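Local coordinates for uncharacterized protein AF_1514 (Archaeoglobus fulgidus DSM 4304, PDB 3C0F), which is of unknown function but adopts a hot dog fold, in which an antiparallel beta-sheet packs against helices, at residues A[35-41]-A[76-82]. Sequence-based numbering, arbitrary orientation.
Sequences ILLSVHD and QFEFYFR
With its CG anti to the backbone N (chi1 177°), H40 swings its ring alongside the side chain of E78, whose chain bends at chi2 (93°) to bring the carboxylate back to it. H40 ND1 then donates to the syn lone pair of E78 OE1 at 2.7 Å, and that oxygen lies in the plane of the imidazole. Histidine suits its place because it offers an N-H at its edge and a flat face on which W59 stacks; glutamate, because its second oxygen, OE2, can be bonded by S42 OG.

The two strands are antiparallel, and their regular pairing is interrupted by a classic beta bulge, in which L37 and S38 share the single partner Y80. Y80 O takes the N-H of L37, with L37 N at 2.8 Å, and more weakly that of S38.

On the face bearing L36, V39, F77, F79 and F81, with D41 at its end, methyls meet rings. L36 CD1 sits over the F81 ring, 4.0 Å from its centroid, a CH-pi contact, and also meets F79 at the ring edge; V39 CG2 touches F79 CE1 at 3.4 Å. Flat rings and branched aliphatics suit this side, which helix 17-23 packs against.

Near the strand end, a water bridges D41 OD2 and Q76 NE2, while D41 OD1 accepts from T44 N. The contact thus joins two central strands through a largely apolar face and, on the other, a polar pair whose rotation is fixed by its mutual bond, W59 and S42.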
# COMPACT_ATOMS: atom_id res chain seq x y z
N ILE A 35 15.47 -4.24 -4.52
CA ILE A 35 16.74 -3.80 -3.95
C ILE A 35 16.45 -2.66 -2.97
O ILE A 35 16.16 -1.54 -3.39
CB ILE A 35 17.73 -3.31 -5.04
CG1 ILE A 35 17.82 -4.31 -6.22
CG2 ILE A 35 19.10 -2.96 -4.43
CD1 ILE A 35 18.26 -5.72 -5.85
N LEU A 36 16.53 -2.95 -1.68
CA LEU A 36 16.29 -1.93 -0.65
C LEU A 36 17.47 -0.97 -0.57
O LEU A 36 18.60 -1.37 -0.28
CB LEU A 36 16.01 -2.56 0.71
CG LEU A 36 15.67 -1.58 1.85
CD1 LEU A 36 14.46 -0.70 1.53
CD2 LEU A 36 15.44 -2.35 3.14
N LEU A 37 17.19 0.31 -0.83
CA LEU A 37 18.23 1.33 -0.88
C LEU A 37 18.36 2.11 0.43
O LEU A 37 19.47 2.36 0.90
CB LEU A 37 18.00 2.28 -2.06
CG LEU A 37 18.06 1.65 -3.46
CD1 LEU A 37 17.47 2.61 -4.50
CD2 LEU A 37 19.48 1.25 -3.85
N SER A 38 17.23 2.50 1.01
CA SER A 38 17.24 3.28 2.24
C SER A 38 15.97 3.08 3.08
O SER A 38 14.93 2.66 2.57
CB SER A 38 17.45 4.77 1.94
OG SER A 38 16.34 5.33 1.27
N VAL A 39 16.09 3.38 4.37
CA VAL A 39 14.97 3.33 5.30
C VAL A 39 15.00 4.56 6.20
O VAL A 39 16.07 5.07 6.52
CB VAL A 39 14.96 2.02 6.15
CG1 VAL A 39 16.24 1.89 6.97
CG2 VAL A 39 13.73 1.97 7.07
N HIS A 40 13.82 5.03 6.58
CA HIS A 40 13.68 6.12 7.54
C HIS A 40 12.56 5.81 8.52
O HIS A 40 11.50 5.32 8.14
CB HIS A 40 13.40 7.43 6.81
CG HIS A 40 13.18 8.60 7.72
ND1 HIS A 40 11.96 9.22 7.86
CD2 HIS A 40 14.03 9.26 8.55
CE1 HIS A 40 12.06 10.21 8.73
NE2 HIS A 40 13.31 10.26 9.16
N ASP A 41 12.82 6.11 9.80
CA ASP A 41 11.83 6.00 10.85
C ASP A 41 11.39 7.42 11.19
O ASP A 41 12.17 8.21 11.72
CB ASP A 41 12.44 5.30 12.08
CG ASP A 41 11.46 5.11 13.23
OD1 ASP A 41 10.49 5.89 13.36
OD2 ASP A 41 11.67 4.19 14.04
N GLN A 76 5.19 4.08 10.68
CA GLN A 76 6.17 5.17 10.79
C GLN A 76 7.41 5.03 9.89
O GLN A 76 8.23 5.95 9.81
CB GLN A 76 6.61 5.38 12.24
CG GLN A 76 7.48 4.26 12.82
CD GLN A 76 6.69 3.21 13.58
OE1 GLN A 76 5.59 2.82 13.17
NE2 GLN A 76 7.25 2.75 14.70
N PHE A 77 7.55 3.88 9.23
CA PHE A 77 8.75 3.59 8.43
C PHE A 77 8.52 3.86 6.94
O PHE A 77 7.44 3.59 6.42
CB PHE A 77 9.18 2.14 8.63
CG PHE A 77 9.53 1.79 10.05
CD1 PHE A 77 10.81 2.01 10.54
CD2 PHE A 77 8.56 1.24 10.90
CE1 PHE A 77 11.14 1.69 11.87
CE2 PHE A 77 8.88 0.92 12.22
CZ PHE A 77 10.17 1.15 12.71
N GLU A 78 9.54 4.39 6.28
CA GLU A 78 9.52 4.53 4.82
C GLU A 78 10.70 3.77 4.24
O GLU A 78 11.83 3.90 4.70
CB GLU A 78 9.57 6.00 4.37
CG GLU A 78 8.50 6.90 4.97
CD GLU A 78 8.98 7.60 6.22
OE1 GLU A 78 10.10 8.16 6.19
OE2 GLU A 78 8.26 7.60 7.24
N PHE A 79 10.41 2.95 3.22
CA PHE A 79 11.41 2.13 2.56
C PHE A 79 11.49 2.52 1.09
O PHE A 79 10.48 2.59 0.41
CB PHE A 79 11.04 0.65 2.67
CG PHE A 79 10.98 0.14 4.09
CD1 PHE A 79 12.10 -0.38 4.70
CD2 PHE A 79 9.78 0.19 4.81
CE1 PHE A 79 12.05 -0.85 6.01
CE2 PHE A 79 9.72 -0.27 6.12
CZ PHE A 79 10.86 -0.79 6.73
N TYR A 80 12.71 2.76 0.62
CA TYR A 80 12.92 3.14 -0.78
C TYR A 80 13.62 2.01 -1.53
O TYR A 80 14.75 1.63 -1.19
CB TYR A 80 13.71 4.45 -0.86
CG TYR A 80 12.96 5.63 -0.28
CD1 TYR A 80 12.17 6.45 -1.09
CD2 TYR A 80 13.03 5.92 1.08
CE1 TYR A 80 11.47 7.53 -0.56
CE2 TYR A 80 12.33 7.00 1.63
CZ TYR A 80 11.56 7.79 0.80
OH TYR A 80 10.87 8.86 1.33
N PHE A 81 12.92 1.47 -2.53
CA PHE A 81 13.40 0.34 -3.33
C PHE A 81 13.73 0.74 -4.77
O PHE A 81 13.05 1.59 -5.35
CB PHE A 81 12.31 -0.74 -3.43
CG PHE A 81 12.03 -1.47 -2.15
CD1 PHE A 81 12.73 -2.64 -1.84
CD2 PHE A 81 11.03 -1.04 -1.29
CE1 PHE A 81 12.45 -3.35 -0.67
CE2 PHE A 81 10.75 -1.74 -0.11
CZ PHE A 81 11.46 -2.90 0.20
N ARG A 82 14.75 0.10 -5.33
CA ARG A 82 14.88 -0.04 -6.78
C ARG A 82 14.37 -1.43 -7.16
O ARG A 82 15.00 -2.44 -6.84
CB ARG A 82 16.33 0.16 -7.25
CG ARG A 82 16.52 0.02 -8.77
CD ARG A 82 17.96 0.28 -9.23
NE ARG A 82 18.89 -0.75 -8.77
CZ ARG A 82 19.85 -0.56 -7.86
NH1 ARG A 82 20.03 0.63 -7.31
NH2 ARG A 82 20.63 -1.57 -7.51
O HOH W 1 9.78 3.36 15.75